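Local coordinates for DUF3501 family protein (Burkholderia pseudomallei K96243, PDB 3FJV) that is of unknown function but folds around a large antiparallel beta-sheet flanked by helices and assembles as two subunits, at residues A[117-131]-A[144-156]. Sequence-based numbering, arbitrary orientation. Where two conformers were deposited one is given.
Sequences LRVDDEAPVYAIADE and VHFLRFELGDAMK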
ATOM      1  N   LEU A 117      -6.385  14.820 -17.460  1.00 14.64           N
ATOM      2  CA  LEU A 117      -6.655  16.254 -17.387  1.00 17.43           C
ATOM      3  C   LEU A 117      -6.982  16.773 -18.778  1.00 18.50           C
ATOM      4  O   LEU A 117      -6.452  16.255 -19.769  1.00 17.90           O
ATOM      5  CB  LEU A 117      -5.362  17.024 -16.954  1.00 19.77           C
ATOM      6  CG  LEU A 117      -4.868  17.115 -15.542  1.00 35.41           C
ATOM      7  CD1 LEU A 117      -3.491  17.755 -15.467  1.00 17.83           C
ATOM      8  CD2 LEU A 117      -5.848  17.932 -14.745  1.00 48.68           C
ATOM      9  N   ARG A 118      -7.759  17.845 -18.880  1.00 18.29           N
ATOM     10  CA  ARG A 118      -7.920  18.538 -20.159  0.50 20.50           C
ATOM     11  C   ARG A 118      -7.896  20.045 -19.949  1.00 21.89           C
ATOM     12  O   ARG A 118      -8.733  20.587 -19.226  1.00 21.50           O
ATOM     13  CB  ARG A 118      -9.221  18.127 -20.850  0.50 21.39           C
ATOM     14  CG  ARG A 118      -9.308  18.639 -22.282  0.50 28.37           C
ATOM     15  CD  ARG A 118     -10.715  18.616 -22.851  0.50 25.77           C
ATOM     16  NE  ARG A 118     -11.060  17.349 -23.484  0.50 36.06           N
ATOM     17  CZ  ARG A 118     -11.107  17.158 -24.801  0.50 39.91           C
ATOM     18  NH1 ARG A 118     -10.809  18.150 -25.634  0.50 40.28           N
ATOM     19  NH2 ARG A 118     -11.452  15.968 -25.285  0.50 39.07           N
ATOM     20  N   VAL A 119      -6.909  20.726 -20.560  1.00 21.63           N
ATOM     21  CA  VAL A 119      -6.815  22.193 -20.492  1.00 19.29           C
ATOM     22  C   VAL A 119      -7.670  22.744 -21.604  1.00 21.73           C
ATOM     23  O   VAL A 119      -7.406  22.486 -22.779  1.00 21.14           O
ATOM     24  CB  VAL A 119      -5.383  22.726 -20.724  1.00 23.45           C
ATOM     25  CG1 VAL A 119      -5.380  24.254 -20.679  1.00 21.34           C
ATOM     26  CG2 VAL A 119      -4.426  22.160 -19.721  1.00 15.97           C
ATOM     27  N   ASP A 120      -8.719  23.481 -21.265  1.00 21.39           N
ATOM     28  CA  ASP A 120      -9.596  24.068 -22.313  1.00 26.48           C
ATOM     29  C   ASP A 120     -10.012  23.011 -23.349  1.00 24.64           C
ATOM     30  O   ASP A 120     -10.430  21.929 -22.987  1.00 27.70           O
ATOM     31  CB  ASP A 120      -8.828  25.246 -22.980  1.00 28.60           C
ATOM     32  CG  ASP A 120      -9.746  26.255 -23.690  1.00 38.59           C
ATOM     33  OD1 ASP A 120     -10.892  26.472 -23.227  1.00 53.91           O
ATOM     34  OD2 ASP A 120      -9.302  26.832 -24.707  1.00 50.44           O
ATOM     35  N   ASP A 121      -9.915  23.302 -24.643  1.00 26.40           N
ATOM     36  CA  ASP A 121     -10.288  22.308 -25.669  1.00 25.70           C
ATOM     37  C   ASP A 121      -9.101  21.571 -26.248  1.00 27.09           C
ATOM     38  O   ASP A 121      -9.168  21.047 -27.336  1.00 26.08           O
ATOM     39  CB  ASP A 121     -11.071  22.960 -26.790  1.00 30.80           C
ATOM     40  CG  ASP A 121     -10.278  24.022 -27.494  1.00 36.66           C
ATOM     41  OD1 ASP A 121      -9.251  24.492 -26.910  1.00 49.27           O
ATOM     42  OD2 ASP A 121     -10.682  24.388 -28.620  1.00 50.48           O
ATOM     43  N   GLU A 122      -8.009  21.462 -25.505  1.00 24.25           N
ATOM     44  CA  GLU A 122      -6.842  20.769 -26.048  1.00 21.81           C
ATOM     45  C   GLU A 122      -7.051  19.262 -25.863  1.00 19.17           C
ATOM     46  O   GLU A 122      -8.036  18.851 -25.206  1.00 17.26           O
ATOM     47  CB  GLU A 122      -5.591  21.301 -25.327  1.00 17.43           C
ATOM     48  CG  GLU A 122      -5.427  22.832 -25.446  1.00 18.75           C
ATOM     49  CD  GLU A 122      -5.023  23.280 -26.851  1.00 19.16           C
ATOM     50  OE1 GLU A 122      -4.275  22.524 -27.514  1.00 18.72           O
ATOM     51  OE2 GLU A 122      -5.516  24.321 -27.314  1.00 25.83           O
ATOM     52  N   ALA A 123      -6.168  18.447 -26.453  1.00 21.44           N
ATOM     53  CA  ALA A 123      -6.244  17.001 -26.259  1.00 22.28           C
ATOM     54  C   ALA A 123      -6.137  16.657 -24.776  1.00 21.97           C
ATOM     55  O   ALA A 123      -5.342  17.281 -24.043  1.00 20.37           O
ATOM     56  CB  ALA A 123      -5.150  16.265 -27.019  1.00 20.85           C
ATOM     57  N   PRO A 124      -6.886  15.646 -24.330  1.00 21.22           N
ATOM     58  CA  PRO A 124      -6.725  15.238 -22.930  1.00 20.73           C
ATOM     59  C   PRO A 124      -5.326  14.674 -22.672  1.00 19.23           C
ATOM     60  O   PRO A 124      -4.677  14.173 -23.610  1.00 14.81           O
ATOM     61  CB  PRO A 124      -7.757  14.143 -22.730  1.00 22.97           C
ATOM     62  CG  PRO A 124      -8.464  13.914 -24.044  1.00 26.04           C
ATOM     63  CD  PRO A 124      -7.884  14.846 -25.074  1.00 26.89           C
ATOM     64  N   VAL A 125      -4.858  14.819 -21.433  1.00 17.50           N
ATOM     65  CA  VAL A 125      -3.571  14.278 -20.978  1.00 17.81           C
ATOM     66  C   VAL A 125      -3.771  13.226 -19.868  1.00 16.14           C
ATOM     67  O   VAL A 125      -4.217  13.514 -18.766  1.00 18.12           O
ATOM     68  CB  VAL A 125      -2.590  15.389 -20.512  1.00 17.66           C
ATOM     69  CG1 VAL A 125      -1.323  14.757 -19.751  1.00 19.77           C
ATOM     70  CG2 VAL A 125      -2.180  16.248 -21.709  1.00 23.15           C
ATOM     71  N   TYR A 126      -3.405  11.990 -20.179  1.00 13.76           N
ATOM     72  CA  TYR A 126      -3.474  10.869 -19.209  1.00 15.25           C
ATOM     73  C   TYR A 126      -2.247  10.862 -18.310  1.00 18.00           C
ATOM     74  O   TYR A 126      -1.141  11.156 -18.748  1.00 15.54           O
ATOM     75  CB  TYR A 126      -3.676   9.523 -19.899  1.00 18.06           C
ATOM     76  CG  TYR A 126      -5.088   9.353 -20.409  1.00 18.51           C
ATOM     77  CD1 TYR A 126      -5.547  10.087 -21.499  1.00 26.91           C
ATOM     78  CD2 TYR A 126      -5.998   8.521 -19.741  1.00 18.65           C
ATOM     79  CE1 TYR A 126      -6.888   9.986 -21.930  1.00 28.10           C
ATOM     80  CE2 TYR A 126      -7.313   8.378 -20.173  1.00 18.18           C
ATOM     81  CZ  TYR A 126      -7.763   9.135 -21.257  1.00 26.91           C
ATOM     82  OH  TYR A 126      -9.061   9.023 -21.684  1.00 23.56           O
ATOM     83  N   ALA A 127      -2.470  10.573 -17.022  1.00 19.32           N
ATOM     84  CA  ALA A 127      -1.403  10.442 -16.062  1.00 19.14           C
ATOM     85  C   ALA A 127      -0.501   9.291 -16.449  1.00 18.06           C
ATOM     86  O   ALA A 127      -0.960   8.278 -16.963  1.00 16.57           O
ATOM     87  CB  ALA A 127      -1.966  10.210 -14.641  1.00 18.51           C
ATOM     88  N   ILE A 128       0.789   9.494 -16.257  1.00 18.07           N
ATOM     89  CA  ILE A 128       1.773   8.408 -16.303  0.50 19.35           C
ATOM     90  C   ILE A 128       2.093   8.117 -14.856  1.00 16.76           C
ATOM     91  O   ILE A 128       2.577   9.014 -14.141  1.00 18.68           O
ATOM     92  CB  ILE A 128       3.070   8.803 -17.056  0.50 21.19           C
ATOM     93  CG1 ILE A 128       2.749   9.272 -18.479  0.50 23.30           C
ATOM     94  CG2 ILE A 128       4.039   7.619 -17.098  0.50 20.01           C
ATOM     95  CD1 ILE A 128       2.054   8.218 -19.309  0.50 21.16           C
ATOM     96  N   ALA A 129       1.800   6.891 -14.417  1.00 17.03           N
ATOM     97  CA  ALA A 129       1.860   6.511 -12.998  1.00 16.09           C
ATOM     98  C   ALA A 129       3.058   5.679 -12.590  1.00 17.64           C
ATOM     99  O   ALA A 129       3.498   4.801 -13.338  1.00 13.97           O
ATOM    100  CB  ALA A 129       0.574   5.747 -12.624  1.00 16.14           C
ATOM    101  N   ASP A 130       3.579   5.961 -11.404  1.00 14.57           N
ATOM    102  CA  ASP A 130       4.443   5.016 -10.663  1.00 16.13           C
ATOM    103  C   ASP A 130       5.720   4.639 -11.415  1.00 18.77           C
ATOM    104  O   ASP A 130       6.211   3.509 -11.307  1.00 14.38           O
ATOM    105  CB  ASP A 130       3.630   3.748 -10.247  1.00 18.53           C
ATOM    106  CG  ASP A 130       2.338   4.090  -9.498  1.00 21.62           C
ATOM    107  OD1 ASP A 130       2.371   5.019  -8.630  1.00 15.99           O
ATOM    108  OD2 ASP A 130       1.309   3.420  -9.783  1.00 18.85           O
ATOM    109  N   GLU A 131       6.321   5.619 -12.094  1.00 16.62           N
ATOM    110  CA  GLU A 131       7.532   5.352 -12.871  1.00 16.25           C
ATOM    111  C   GLU A 131       8.725   5.043 -11.959  1.00 20.62           C
ATOM    112  O   GLU A 131       9.703   4.465 -12.377  1.00 19.84           O
ATOM    113  CB  GLU A 131       7.858   6.538 -13.745  1.00 18.86           C
ATOM    114  CG  GLU A 131       6.918   6.664 -14.930  1.00 20.26           C
ATOM    115  CD  GLU A 131       7.076   7.993 -15.611  1.00 26.06           C
ATOM    116  OE1 GLU A 131       6.706   9.039 -14.983  1.00 23.67           O
ATOM    117  OE2 GLU A 131       7.594   7.979 -16.764  1.00 21.22           O
ATOM    118  N   VAL A 144      -2.293   4.071  -3.014  1.00 15.46           N
ATOM    119  CA  VAL A 144      -1.541   5.337  -3.265  1.00 15.69           C
ATOM    120  C   VAL A 144      -0.682   5.226  -4.526  1.00 17.74           C
ATOM    121  O   VAL A 144       0.100   4.308  -4.654  1.00 21.73           O
ATOM    122  CB  VAL A 144      -0.686   5.771  -2.076  1.00 17.48           C
ATOM    123  CG1 VAL A 144       0.019   7.122  -2.348  1.00 12.22           C
ATOM    124  CG2 VAL A 144      -1.550   5.898  -0.806  1.00 20.54           C
ATOM    125  N   HIS A 145      -0.808   6.191  -5.438  1.00 16.17           N
ATOM    126  CA  HIS A 145      -0.026   6.202  -6.675  1.00 17.40           C
ATOM    127  C   HIS A 145       0.577   7.588  -6.881  1.00 18.49           C
ATOM    128  O   HIS A 145       0.031   8.575  -6.410  1.00 14.80           O
ATOM    129  CB  HIS A 145      -0.949   5.876  -7.842  1.00 16.13           C
ATOM    130  CG  HIS A 145      -1.514   4.493  -7.779  1.00 18.17           C
ATOM    131  ND1 HIS A 145      -0.870   3.407  -8.336  1.00 17.91           N
ATOM    132  CD2 HIS A 145      -2.662   4.014  -7.227  1.00 18.79           C
ATOM    133  CE1 HIS A 145      -1.591   2.314  -8.116  1.00 23.06           C
ATOM    134  NE2 HIS A 145      -2.693   2.659  -7.468  1.00 19.28           N
ATOM    135  N   PHE A 146       1.727   7.642  -7.533  1.00 14.39           N
ATOM    136  CA  PHE A 146       2.391   8.905  -7.882  1.00 15.38           C
ATOM    137  C   PHE A 146       2.170   9.143  -9.371  1.00 17.44           C
ATOM    138  O   PHE A 146       2.531   8.288 -10.212  1.00 16.85           O
ATOM    139  CB  PHE A 146       3.878   8.788  -7.560  1.00 14.22           C
ATOM    140  CG  PHE A 146       4.221   8.767  -6.076  1.00 13.97           C
ATOM    141  CD1 PHE A 146       3.293   9.061  -5.078  1.00 15.62           C
ATOM    142  CD2 PHE A 146       5.552   8.507  -5.681  1.00 18.09           C
ATOM    143  CE1 PHE A 146       3.638   9.057  -3.739  1.00 14.24           C
ATOM    144  CE2 PHE A 146       5.900   8.498  -4.330  1.00 16.04           C
ATOM    145  CZ  PHE A 146       4.909   8.790  -3.354  1.00 18.76           C
ATOM    146  N   LEU A 147       1.496  10.239  -9.719  1.00 12.14           N
ATOM    147  CA  LEU A 147       1.158  10.507 -11.106  1.00 13.22           C
ATOM    148  C   LEU A 147       1.954  11.711 -11.682  1.00 13.82           C
ATOM    149  O   LEU A 147       2.287  12.687 -10.946  1.00 14.64           O
ATOM    150  CB  LEU A 147      -0.335  10.778 -11.245  1.00 13.98           C
ATOM    151  CG  LEU A 147      -1.346   9.803 -10.654  1.00 19.85           C
ATOM    152  CD1 LEU A 147      -2.805  10.267 -10.997  1.00 17.51           C
ATOM    153  CD2 LEU A 147      -1.088   8.394 -11.041  1.00 19.47           C
ATOM    154  N   ARG A 148       2.200  11.661 -12.997  1.00 12.44           N
ATOM    155  CA  ARG A 148       2.835  12.741 -13.739  1.00 15.15           C
ATOM    156  C   ARG A 148       1.913  13.090 -14.922  1.00 17.61           C
ATOM    157  O   ARG A 148       1.504  12.216 -15.638  1.00 17.01           O
ATOM    158  CB  ARG A 148       4.193  12.253 -14.265  1.00 16.79           C
ATOM    159  CG  ARG A 148       4.873  13.087 -15.312  1.00 26.74           C
ATOM    160  CD  ARG A 148       6.336  12.662 -15.518  1.00 26.14           C
ATOM    161  NE  ARG A 148       6.555  11.464 -16.337  1.00 19.26           N
ATOM    162  CZ  ARG A 148       6.576  11.456 -17.670  1.00 24.17           C
ATOM    163  NH1 ARG A 148       6.317  12.573 -18.353  1.00 18.58           N
ATOM    164  NH2 ARG A 148       6.793  10.314 -18.328  1.00 23.96           N
ATOM    165  N   PHE A 149       1.596  14.365 -15.117  1.00 14.89           N
ATOM    166  CA  PHE A 149       0.824  14.797 -16.274  1.00 16.89           C
ATOM    167  C   PHE A 149       1.720  15.723 -17.101  1.00 18.13           C
ATOM    168  O   PHE A 149       2.077  16.799 -16.632  1.00 13.48           O
ATOM    169  CB  PHE A 149      -0.401  15.595 -15.804  1.00 17.10           C
ATOM    170  CG  PHE A 149      -1.420  14.789 -15.040  1.00 14.74           C
ATOM    171  CD1 PHE A 149      -2.435  14.096 -15.699  1.00 18.29           C
ATOM    172  CD2 PHE A 149      -1.429  14.815 -13.634  1.00 16.35           C
ATOM    173  CE1 PHE A 149      -3.380  13.377 -14.975  1.00 18.69           C
ATOM    174  CE2 PHE A 149      -2.386  14.135 -12.927  1.00 20.39           C
ATOM    175  CZ  PHE A 149      -3.359  13.406 -13.603  1.00 19.82           C
ATOM    176  N   GLU A 150       2.036  15.354 -18.343  1.00 16.19           N
ATOM    177  CA  GLU A 150       2.960  16.141 -19.137  0.50 16.63           C
ATOM    178  C   GLU A 150       2.168  17.095 -20.059  1.00 19.09           C
ATOM    179  O   GLU A 150       1.257  16.684 -20.784  1.00 17.96           O
ATOM    180  CB  GLU A 150       3.933  15.230 -19.899  0.50 19.45           C
ATOM    181  CG  GLU A 150       5.293  15.888 -20.219  0.50 24.53           C
ATOM    182  CD  GLU A 150       6.232  16.023 -19.029  0.50 27.12           C
ATOM    183  OE1 GLU A 150       6.183  15.208 -18.069  0.50 18.67           O
ATOM    184  OE2 GLU A 150       7.053  16.966 -19.060  0.50 40.88           O
ATOM    185  N   LEU A 151       2.469  18.398 -19.948  1.00 16.60           N
ATOM    186  CA  LEU A 151       1.742  19.417 -20.707  1.00 16.06           C
ATOM    187  C   LEU A 151       2.603  20.084 -21.753  1.00 17.01           C
ATOM    188  O   LEU A 151       3.741  20.506 -21.472  1.00 14.68           O
ATOM    189  CB  LEU A 151       1.157  20.490 -19.779  1.00 17.57           C
ATOM    190  CG  LEU A 151      -0.129  20.287 -18.971  1.00 27.79           C
ATOM    191  CD1 LEU A 151      -0.193  19.006 -18.144  1.00 25.86           C
ATOM    192  CD2 LEU A 151      -0.307  21.530 -18.048  1.00 23.52           C
ATOM    193  N   GLY A 152       2.054  20.200 -22.956  1.00 16.60           N
ATOM    194  CA  GLY A 152       2.756  20.871 -24.044  1.00 16.80           C
ATOM    195  C   GLY A 152       2.554  22.369 -23.995  1.00 14.19           C
ATOM    196  O   GLY A 152       1.926  22.920 -23.100  1.00 14.30           O
ATOM    197  N   ASP A 153       3.128  23.045 -24.967  1.00 13.56           N
ATOM    198  CA  ASP A 153       3.194  24.487 -24.945  1.00 13.73           C
ATOM    199  C   ASP A 153       1.846  25.141 -25.018  1.00 12.47           C
ATOM    200  O   ASP A 153       1.567  26.054 -24.233  1.00 15.67           O
ATOM    201  CB  ASP A 153       4.114  25.028 -26.080  1.00 13.09           C
ATOM    202  CG  ASP A 153       4.307  26.525 -25.978  1.00 11.29           C
ATOM    203  OD1 ASP A 153       4.854  27.006 -24.979  1.00 16.03           O
ATOM    204  OD2 ASP A 153       3.928  27.212 -26.936  1.00 12.14           O
ATOM    205  N   ALA A 154       1.011  24.681 -25.953  1.00 15.01           N
ATOM    206  CA  ALA A 154      -0.315  25.249 -26.114  1.00 15.06           C
ATOM    207  C   ALA A 154      -1.132  25.115 -24.814  1.00 15.79           C
ATOM    208  O   ALA A 154      -1.802  26.043 -24.413  1.00 16.63           O
ATOM    209  CB  ALA A 154      -1.042  24.667 -27.392  1.00 14.71           C
HETATM  210  N   MSE A 155      -1.008  23.987 -24.111  1.00 14.74           N
HETATM  211  CA  MSE A 155      -1.684  23.790 -22.836  1.00 16.59           C
HETATM  212  C   MSE A 155      -1.148  24.646 -21.727  1.00 16.27           C
HETATM  213  O   MSE A 155      -1.895  25.227 -20.948  1.00 18.00           O
HETATM  214  CB  MSE A 155      -1.567  22.303 -22.448  1.00 16.22           C
HETATM  215  CG  MSE A 155      -2.243  21.380 -23.403  1.00 18.33           C
HETATM  216 SE   MSE A 155      -1.761  19.568 -22.845  0.75 13.21          SE
HETATM  217  CE  MSE A 155      -2.252  18.698 -24.586  1.00 21.60           C
ATOM    218  N   LYS A 156       0.183  24.791 -21.671  1.00 17.37           N
ATOM    219  CA  LYS A 156       0.763  25.668 -20.708  1.00 15.08           C
ATOM    220  C   LYS A 156       0.277  27.122 -20.914  1.00 15.16           C
ATOM    221  O   LYS A 156      -0.018  27.829 -19.944  1.00 18.47           O
ATOM    222  CB  LYS A 156       2.295  25.639 -20.783  1.00 17.67           C
ATOM    223  CG  LYS A 156       2.970  24.429 -20.235  1.00 20.61           C
ATOM    224  CD  LYS A 156       4.458  24.768 -20.239  1.00 25.62           C
ATOM    225  CE  LYS A 156       5.330  23.630 -20.026  1.00 30.82           C
ATOM    226  NZ  LYS A 156       6.739  24.036 -20.343  1.00 24.28           N
TER
HETATM  227  O   HOH W   1       1.252  12.658 -18.906  1.00 19.67           O
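Leu117 lays CD1 over one face of the Phe149 ring, 4.0 Å from its centroid, the two side chains crossing at about a right angle. Val119, two residues on along the same strand, sets CG2 against CB of selenomethionine Met155. After the type II' turn from Val119 to Glu122, the aliphatic part of Glu122 lies on CG of Met155, while its carboxylate is held by Lys158. The Met155 chain, extended beyond CG (chi2 173°), carries its selenium against Val125, SE to CG2 3.5 Å, and its methyl CE to the carbonyl of Ala123. Val125 also packs CG1 against the Glu150 carbonyl, and its own O meets the edge of the Phe149 ring. Here the strands part: a water takes the N-H of Glu150 and donates to Tyr126 O. Ala127 puts CB over the other face of Phe149, 3.9 Å from the centroid, so the ring is clamped between two aliphatic groups. Regular pairing follows: Ile128 and Arg148 exchange two backbone bonds, the one from Ile128 N to Arg148 O nearly straight (173°), and Ala129 touches CD2 of Leu147. Asp130 then holds the first part of strand 144-150 with three bonds: N donates to Phe146 O, OD1 accepts Phe146 N, and OD2 offers its syn lone pair to His145 ND1 in the ring plane at 2.6 Å. Glu131 receives NE and NH2 of Arg148 side-on, OE1 to NE 2.8 Å; the bend at chi3 (79°) helps turn the guanidinium, whose NH1 binds Glu150 OE1. Strand 144-150 runs between 125-129 and 86-93, Phe149 and Leu147 reaching Phe45 and Leu43 of strand 41-45, helix 153-160 covers the hairpin end, and Arg102 of the second subunit bridges to Asp130 and makes a cation-pi contact with Phe146.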